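Local coordinates for protein triosephosphate isomerase (Trichomonas vaginalis, PDB 4O4V) that probably interconverts D-glyceraldehyde 3-phosphate and dihydroxyacetone phosphate in glycolysis and gluconeogenesis, working as a homodimeric TIM barrel, at residues 27-41 and 52-64. Sequence-based numbering, arbitrary orientation.
Sequences LNGAKVEGNVEVVVA and QKLRKDWKVSAEN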
ATOM      1  N   LEU A  27       7.433 -11.853 -21.070  1.00 10.25           N
ATOM      2  CA  LEU A  27       6.092 -11.557 -21.540  1.00 10.35           C
ATOM      3  C   LEU A  27       6.125 -10.868 -22.899  1.00  9.53           C
ATOM      4  O   LEU A  27       5.259 -11.125 -23.749  1.00  9.47           O
ATOM      5  CB  LEU A  27       5.350 -10.662 -20.544  1.00  9.44           C
ATOM      6  CG  LEU A  27       5.119 -11.257 -19.146  1.00 10.55           C
ATOM      7  CD1 LEU A  27       4.496 -10.258 -18.212  1.00 12.60           C
ATOM      8  CD2 LEU A  27       4.254 -12.511 -19.225  1.00 11.99           C
ATOM      9  N   ASN A  28       7.084  -9.974 -23.121  1.00  9.28           N
ATOM     10  CA  ASN A  28       7.145  -9.242 -24.363  1.00  9.66           C
ATOM     11  C   ASN A  28       7.439 -10.100 -25.578  1.00  9.44           C
ATOM     12  O   ASN A  28       7.095  -9.715 -26.695  1.00 11.72           O
ATOM     13  CB  ASN A  28       8.197  -8.151 -24.233  1.00 10.24           C
ATOM     14  CG  ASN A  28       7.718  -6.996 -23.405  1.00  9.98           C
ATOM     15  OD1 ASN A  28       6.554  -6.926 -23.008  1.00 11.57           O
ATOM     16  ND2 ASN A  28       8.603  -6.074 -23.136  1.00 12.59           N
ATOM     17  N   GLY A  29       8.043 -11.245 -25.408  1.00  9.54           N
ATOM     18  CA  GLY A  29       8.330 -12.158 -26.508  1.00 10.71           C
ATOM     19  C   GLY A  29       7.273 -13.239 -26.710  1.00 11.79           C
ATOM     20  O   GLY A  29       7.425 -14.092 -27.607  1.00 13.14           O
ATOM     21  N   ALA A  30       6.208 -13.225 -25.928  1.00 10.39           N
ATOM     22  CA  ALA A  30       5.191 -14.287 -25.978  1.00  9.84           C
ATOM     23  C   ALA A  30       4.271 -14.144 -27.187  1.00 10.49           C
ATOM     24  O   ALA A  30       3.846 -13.060 -27.531  1.00 11.05           O
ATOM     25  CB  ALA A  30       4.374 -14.262 -24.710  1.00 12.05           C
ATOM     26  N   LYS A  31       4.010 -15.256 -27.852  1.00 10.90           N
ATOM     27  CA  LYS A  31       3.121 -15.275 -28.994  1.00 11.17           C
ATOM     28  C   LYS A  31       1.700 -15.570 -28.539  1.00 11.09           C
ATOM     29  O   LYS A  31       1.379 -16.678 -28.118  1.00 12.12           O
ATOM     30  CB  LYS A  31       3.615 -16.294 -30.014  1.00 12.57           C
ATOM     31  N   VAL A  32       0.854 -14.555 -28.627  1.00 10.80           N
ATOM     32  CA  VAL A  32      -0.563 -14.658 -28.241  1.00 10.70           C
ATOM     33  C   VAL A  32      -1.368 -15.155 -29.432  1.00 11.35           C
ATOM     34  O   VAL A  32      -1.185 -14.693 -30.565  1.00 13.16           O
ATOM     35  CB  VAL A  32      -1.083 -13.280 -27.785  1.00 11.68           C
ATOM     36  CG1 VAL A  32      -2.585 -13.319 -27.493  1.00 12.37           C
ATOM     37  CG2 VAL A  32      -0.302 -12.788 -26.570  1.00 12.03           C
ATOM     38  N   GLU A  33      -2.225 -16.127 -29.180  1.00 11.59           N
ATOM     39  CA  GLU A  33      -3.121 -16.697 -30.154  1.00 12.30           C
ATOM     40  C   GLU A  33      -4.539 -16.244 -29.843  1.00 12.41           C
ATOM     41  O   GLU A  33      -4.876 -15.995 -28.677  1.00 13.73           O
ATOM     42  CB  GLU A  33      -3.077 -18.232 -30.040  1.00 16.18           C
ATOM     43  CG  GLU A  33      -1.704 -18.849 -30.330  1.00 20.93           C
ATOM     44  CD  GLU A  33      -1.210 -18.592 -31.743  1.00 28.78           C
ATOM     45  OE1 GLU A  33      -2.029 -18.272 -32.633  1.00 30.86           O
ATOM     46  OE2 GLU A  33       0.014 -18.705 -31.980  1.00 31.36           O
ATOM     47  N   GLY A  34      -5.389 -16.148 -30.854  1.00 12.91           N
ATOM     48  CA  GLY A  34      -6.781 -15.833 -30.628  1.00 12.57           C
ATOM     49  C   GLY A  34      -7.019 -14.371 -30.320  1.00 14.80           C
ATOM     50  O   GLY A  34      -6.295 -13.491 -30.827  1.00 20.01           O
ATOM     51  N   ASN A  35      -8.043 -14.101 -29.544  1.00 13.86           N
ATOM     52  CA  ASN A  35      -8.478 -12.749 -29.222  1.00 14.00           C
ATOM     53  C   ASN A  35      -8.670 -12.684 -27.721  1.00 12.37           C
ATOM     54  O   ASN A  35      -9.481 -13.420 -27.172  1.00 12.05           O
ATOM     55  CB  ASN A  35      -9.804 -12.431 -29.903  1.00 18.86           C
ATOM     56  N   VAL A  36      -7.906 -11.828 -27.061  1.00 10.17           N
ATOM     57  CA  VAL A  36      -7.897 -11.800 -25.603  1.00  8.98           C
ATOM     58  C   VAL A  36      -7.393 -10.460 -25.136  1.00 10.08           C
ATOM     59  O   VAL A  36      -6.495  -9.844 -25.757  1.00 12.33           O
ATOM     60  CB  VAL A  36      -7.046 -12.967 -25.056  1.00  9.14           C
ATOM     61  CG1 VAL A  36      -5.611 -12.980 -25.633  1.00 11.56           C
ATOM     62  CG2 VAL A  36      -7.022 -12.997 -23.539  1.00  8.56           C
ATOM     63  N   GLU A  37      -7.987  -9.963 -24.071  1.00  8.16           N
ATOM     64  CA  GLU A  37      -7.585  -8.730 -23.400  1.00  8.41           C
ATOM     65  C   GLU A  37      -6.733  -9.100 -22.207  1.00  7.57           C
ATOM     66  O   GLU A  37      -7.218  -9.813 -21.315  1.00  8.67           O
ATOM     67  CB  GLU A  37      -8.835  -7.946 -22.983  1.00  9.54           C
ATOM     68  CG  GLU A  37      -8.574  -6.635 -22.254  1.00  9.24           C
ATOM     69  CD  GLU A  37      -9.816  -5.810 -22.020  1.00  9.48           C
ATOM     70  OE1 GLU A  37     -10.918  -6.263 -22.361  1.00 10.83           O
ATOM     71  OE2 GLU A  37      -9.674  -4.684 -21.495  1.00 12.49           O
ATOM     72  N   VAL A  38      -5.486  -8.670 -22.183  1.00  7.46           N
ATOM     73  CA  VAL A  38      -4.541  -9.065 -21.144  1.00  7.72           C
ATOM     74  C   VAL A  38      -4.136  -7.881 -20.314  1.00  6.87           C
ATOM     75  O   VAL A  38      -3.757  -6.816 -20.852  1.00  8.10           O
ATOM     76  CB  VAL A  38      -3.288  -9.735 -21.752  1.00  8.03           C
ATOM     77  CG1 VAL A  38      -2.354 -10.245 -20.650  1.00  9.16           C
ATOM     78  CG2 VAL A  38      -3.674 -10.862 -22.716  1.00  9.82           C
ATOM     79  N   VAL A  39      -4.195  -8.055 -19.004  1.00  7.07           N
ATOM     80  CA  VAL A  39      -3.830  -7.027 -18.046  1.00  7.69           C
ATOM     81  C   VAL A  39      -2.839  -7.666 -17.072  1.00  7.75           C
ATOM     82  O   VAL A  39      -3.013  -8.835 -16.694  1.00  9.68           O
ATOM     83  CB  VAL A  39      -5.100  -6.521 -17.370  1.00  9.70           C
ATOM     84  CG1 VAL A  39      -4.824  -5.591 -16.209  1.00 12.07           C
ATOM     85  CG2 VAL A  39      -6.003  -5.812 -18.363  1.00  9.74           C
ATOM     86  N   VAL A  40      -1.820  -6.928 -16.654  1.00  7.02           N
ATOM     87  CA  VAL A  40      -0.797  -7.412 -15.732  1.00  7.56           C
ATOM     88  C   VAL A  40      -0.759  -6.480 -14.537  1.00  7.10           C
ATOM     89  O   VAL A  40      -0.508  -5.277 -14.701  1.00  7.64           O
ATOM     90  CB  VAL A  40       0.574  -7.464 -16.391  1.00  8.19           C
ATOM     91  CG1 VAL A  40       1.607  -7.983 -15.393  1.00  9.70           C
ATOM     92  CG2 VAL A  40       0.531  -8.360 -17.660  1.00 11.25           C
ATOM     93  N   ALA A  41      -1.014  -7.036 -13.349  1.00  6.77           N
ATOM     94  CA  ALA A  41      -1.037  -6.275 -12.091  1.00  7.19           C
ATOM     95  C   ALA A  41       0.221  -6.554 -11.285  1.00  7.11           C
ATOM     96  O   ALA A  41       0.609  -7.723 -11.114  1.00  7.81           O
ATOM     97  CB  ALA A  41      -2.261  -6.628 -11.277  1.00  8.26           C
ATOM     98  N   GLN A  52       6.465   1.494 -18.451  1.00 11.30           N
ATOM     99  CA  GLN A  52       7.474   1.847 -19.436  1.00 13.55           C
ATOM    100  C   GLN A  52       7.808   0.706 -20.385  1.00 12.80           C
ATOM    101  O   GLN A  52       7.926   0.917 -21.607  1.00 14.94           O
ATOM    102  CB  GLN A  52       8.733   2.305 -18.709  1.00 13.82           C
ATOM    103  N   LYS A  53       7.944  -0.509 -19.869  1.00 11.29           N
ATOM    104  CA  LYS A  53       8.566  -1.598 -20.609  1.00 11.23           C
ATOM    105  C   LYS A  53       7.633  -2.663 -21.161  1.00 11.34           C
ATOM    106  O   LYS A  53       8.012  -3.371 -22.086  1.00 12.22           O
ATOM    107  CB  LYS A  53       9.615  -2.259 -19.748  1.00 11.83           C
ATOM    108  CG  LYS A  53      10.753  -1.331 -19.402  1.00 14.49           C
ATOM    109  CD  LYS A  53      11.801  -1.997 -18.512  1.00 18.21           C
ATOM    110  CE  LYS A  53      12.991  -1.069 -18.223  1.00 23.81           C
ATOM    111  NZ  LYS A  53      12.628   0.103 -17.386  1.00 31.38           N
ATOM    112  N   LEU A  54       6.432  -2.810 -20.622  1.00 10.75           N
ATOM    113  CA  LEU A  54       5.543  -3.877 -21.070  1.00  9.81           C
ATOM    114  C   LEU A  54       4.979  -3.575 -22.452  1.00 11.98           C
ATOM    115  O   LEU A  54       4.621  -2.425 -22.766  1.00 12.80           O
ATOM    116  CB  LEU A  54       4.384  -4.048 -20.080  1.00 10.98           C
ATOM    117  CG  LEU A  54       3.451  -5.218 -20.383  1.00 10.21           C
ATOM    118  CD1 LEU A  54       4.187  -6.573 -20.212  1.00 11.28           C
ATOM    119  CD2 LEU A  54       2.234  -5.131 -19.464  1.00 12.76           C
ATOM    120  N   ARG A  55       4.895  -4.615 -23.265  1.00 11.01           N
ATOM    121  CA  ARG A  55       4.247  -4.575 -24.558  1.00 11.93           C
ATOM    122  C   ARG A  55       2.954  -3.772 -24.518  1.00 12.46           C
ATOM    123  O   ARG A  55       2.102  -3.975 -23.654  1.00 12.28           O
ATOM    124  CB  ARG A  55       4.012  -6.005 -25.050  1.00 11.63           C
ATOM    125  CG  ARG A  55       3.180  -6.885 -24.097  1.00 10.37           C
ATOM    126  CD  ARG A  55       3.222  -8.325 -24.465  1.00  9.71           C
ATOM    127  NE  ARG A  55       2.515  -8.549 -25.713  1.00 10.57           N
ATOM    128  CZ  ARG A  55       2.608  -9.646 -26.428  1.00 10.60           C
ATOM    129  NH1 ARG A  55       3.364 -10.642 -26.018  1.00 10.30           N
ATOM    130  NH2 ARG A  55       1.894  -9.769 -27.535  1.00 11.36           N
ATOM    131  N   LYS A  56       2.789  -2.873 -25.483  1.00 13.05           N
ATOM    132  CA  LYS A  56       1.711  -1.895 -25.447  1.00 13.55           C
ATOM    133  C   LYS A  56       0.357  -2.444 -25.871  1.00 13.64           C
ATOM    134  O   LYS A  56      -0.652  -1.744 -25.715  1.00 14.70           O
ATOM    135  CB  LYS A  56       2.069  -0.687 -26.326  1.00 17.66           C
ATOM    136  N   ASP A  57       0.322  -3.662 -26.401  1.00 11.73           N
ATOM    137  CA  ASP A  57      -0.953  -4.313 -26.658  1.00 11.19           C
ATOM    138  C   ASP A  57      -1.602  -4.917 -25.397  1.00 10.91           C
ATOM    139  O   ASP A  57      -2.732  -5.386 -25.462  1.00 11.56           O
ATOM    140  CB  ASP A  57      -0.835  -5.366 -27.773  1.00 12.47           C
ATOM    141  CG  ASP A  57       0.164  -6.476 -27.490  1.00 12.06           C
ATOM    142  OD1 ASP A  57       1.176  -6.247 -26.806  1.00 14.20           O
ATOM    143  OD2 ASP A  57      -0.046  -7.605 -27.969  1.00 13.19           O
ATOM    144  N   TRP A  58      -0.879  -4.949 -24.290  1.00  9.51           N
ATOM    145  CA  TRP A  58      -1.415  -5.326 -22.986  1.00  9.22           C
ATOM    146  C   TRP A  58      -1.489  -4.081 -22.129  1.00  9.28           C
ATOM    147  O   TRP A  58      -0.917  -3.032 -22.473  1.00 12.57           O
ATOM    148  CB  TRP A  58      -0.509  -6.354 -22.350  1.00  9.33           C
ATOM    149  CG  TRP A  58      -0.428  -7.680 -23.040  1.00  8.56           C
ATOM    150  CD1 TRP A  58      -1.003  -8.049 -24.228  1.00  9.25           C
ATOM    151  CD2 TRP A  58       0.233  -8.845 -22.546  1.00  8.59           C
ATOM    152  NE1 TRP A  58      -0.708  -9.370 -24.499  1.00  9.70           N
ATOM    153  CE2 TRP A  58       0.048  -9.888 -23.473  1.00  9.29           C
ATOM    154  CE3 TRP A  58       0.970  -9.093 -21.396  1.00  9.11           C
ATOM    155  CZ2 TRP A  58       0.594 -11.151 -23.280  1.00 10.52           C
ATOM    156  CZ3 TRP A  58       1.504 -10.338 -21.198  1.00  9.92           C
ATOM    157  CH2 TRP A  58       1.321 -11.355 -22.122  1.00 11.09           C
ATOM    158  N   LYS A  59      -2.180  -4.158 -21.011  1.00  9.13           N
ATOM    159  CA  LYS A  59      -2.299  -3.024 -20.093  1.00  8.42           C
ATOM    160  C   LYS A  59      -1.836  -3.384 -18.698  1.00  7.82           C
ATOM    161  O   LYS A  59      -1.915  -4.538 -18.268  1.00  9.11           O
ATOM    162  CB  LYS A  59      -3.745  -2.527 -20.055  1.00 10.13           C
ATOM    163  CG  LYS A  59      -4.217  -1.882 -21.345  1.00 12.31           C
ATOM    164  CD  LYS A  59      -3.538  -0.591 -21.626  1.00 13.86           C
ATOM    165  CE  LYS A  59      -4.165   0.071 -22.864  1.00 16.43           C
ATOM    166  NZ  LYS A  59      -3.513   1.354 -23.208  1.00 23.17           N
ATOM    167  N   VAL A  60      -1.358  -2.381 -17.988  1.00  8.54           N
ATOM    168  CA  VAL A  60      -0.893  -2.501 -16.613  1.00  7.56           C
ATOM    169  C   VAL A  60      -2.031  -2.216 -15.642  1.00  7.84           C
ATOM    170  O   VAL A  60      -2.905  -1.375 -15.895  1.00  8.53           O
ATOM    171  CB  VAL A  60       0.280  -1.517 -16.425  1.00  7.98           C
ATOM    172  CG1 VAL A  60       0.800  -1.530 -15.006  1.00  9.48           C
ATOM    173  CG2 VAL A  60       1.424  -1.869 -17.348  1.00  9.98           C
ATOM    174  N   SER A  61      -1.999  -2.879 -14.490  1.00  7.64           N
ATOM    175  CA  SER A  61      -2.951  -2.667 -13.416  1.00  6.58           C
ATOM    176  C   SER A  61      -2.276  -2.533 -12.071  1.00  6.79           C
ATOM    177  O   SER A  61      -1.291  -3.205 -11.769  1.00  7.15           O
ATOM    178  CB  SER A  61      -3.891  -3.882 -13.337  1.00  7.55           C
ATOM    179  OG  SER A  61      -4.903  -3.746 -12.360  1.00  7.42           O
ATOM    180  N   ALA A  62      -2.832  -1.655 -11.238  1.00  6.50           N
ATOM    181  CA  ALA A  62      -2.528  -1.702  -9.817  1.00  6.75           C
ATOM    182  C   ALA A  62      -3.213  -2.861  -9.134  1.00  5.80           C
ATOM    183  O   ALA A  62      -4.144  -3.478  -9.678  1.00  6.62           O
ATOM    184  CB  ALA A  62      -2.946  -0.395  -9.154  1.00  8.01           C
ATOM    185  N   GLU A  63      -2.787  -3.174  -7.923  1.00  6.45           N
ATOM    186  CA  GLU A  63      -3.337  -4.270  -7.128  1.00  6.77           C
ATOM    187  C   GLU A  63      -4.321  -3.800  -6.054  1.00  6.72           C
ATOM    188  O   GLU A  63      -4.948  -4.617  -5.373  1.00  7.33           O
ATOM    189  CB  GLU A  63      -2.234  -5.099  -6.468  1.00  6.39           C
ATOM    190  CG  GLU A  63      -1.400  -5.911  -7.482  1.00  6.60           C
ATOM    191  CD  GLU A  63      -0.323  -6.752  -6.830  1.00  6.79           C
ATOM    192  OE1 GLU A  63      -0.396  -7.033  -5.626  1.00  7.76           O
ATOM    193  OE2 GLU A  63       0.641  -7.152  -7.569  1.00  7.30           O
ATOM    194  N   ASN A  64      -4.441  -2.487  -5.911  1.00  6.61           N
ATOM    195  CA  ASN A  64      -5.288  -1.828  -4.919  1.00  7.23           C
ATOM    196  C   ASN A  64      -5.206  -0.327  -5.187  1.00  7.25           C
ATOM    197  O   ASN A  64      -4.244   0.127  -5.812  1.00  7.71           O
ATOM    198  CB  ASN A  64      -4.789  -2.125  -3.498  1.00  7.55           C
ATOM    199  CG  ASN A  64      -5.672  -1.552  -2.426  1.00  7.95           C
ATOM    200  OD1 ASN A  64      -6.880  -1.593  -2.537  1.00  8.80           O
ATOM    201  ND2 ASN A  64      -5.047  -1.007  -1.379  1.00  9.64           N
TER
HETATM  202  O   HOH W   1       1.603 -11.870 -29.550  1.00 10.88           O
HETATM  203  O   HOH W   2      -4.643  -7.202 -24.613  1.00 15.25           O
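R55 reaches from the turn after helix 47-53 to L27 O and A30 O, where the chain leaves helix 17-28, a worked example of one long side chain tying two neighbouring loops together. Its CB lies 3.4 Å from N28 OD1, and CG also borders that oxygen. CD lies over the centre of one face of the W58 ring, and the bend at chi3 (-69°) then swings NE toward D57. The carboxylate of D57 is gripped side-on by NE and NH2 through a salt bridge. At the tip, NH1 donates to L27 O at 3.0 Å and to A30 O at 2.9 Å, both acceptors lying in the guanidinium plane, while NH2 gives a hydrogen to a water that also binds A30 O and V32 N. With its edge so occupied, the group can hardly rotate. N28 secures the main chain next to it: OD1 accepts from R55 N, which sits above the plane of the amide, and ND2 donates to K53 O.

The indole is thus layered between R55 and V38, whose CG1 makes a CH-pi contact 3.6 Å from the centroid of the six-membered ring on the opposite face, 14° off the normal. V32 CG2 meets the ring edge at CZ2. V40 CG2 packs on W58 CE3 at 3.8 Å.

From W58 on, the two segments pair as parallel strands, 37-41 and 59-62, joined by K59 N to V38 O, V40 N to K59 O and S61 N to V40 O. On the face shared by V39, A41 and S61, V39 CG1 presses tightly on S61 CB, 3.5 Å away. Farther on, E63 OE1 is hydrogen-bonded to the backbone N of G75 of the second subunit. Strand 37-41, helix 47-53 and strand 59-62 form a beta-alpha-beta unit, the arrangement from which the eightfold beta-alpha repeat of the TIM barrel is built.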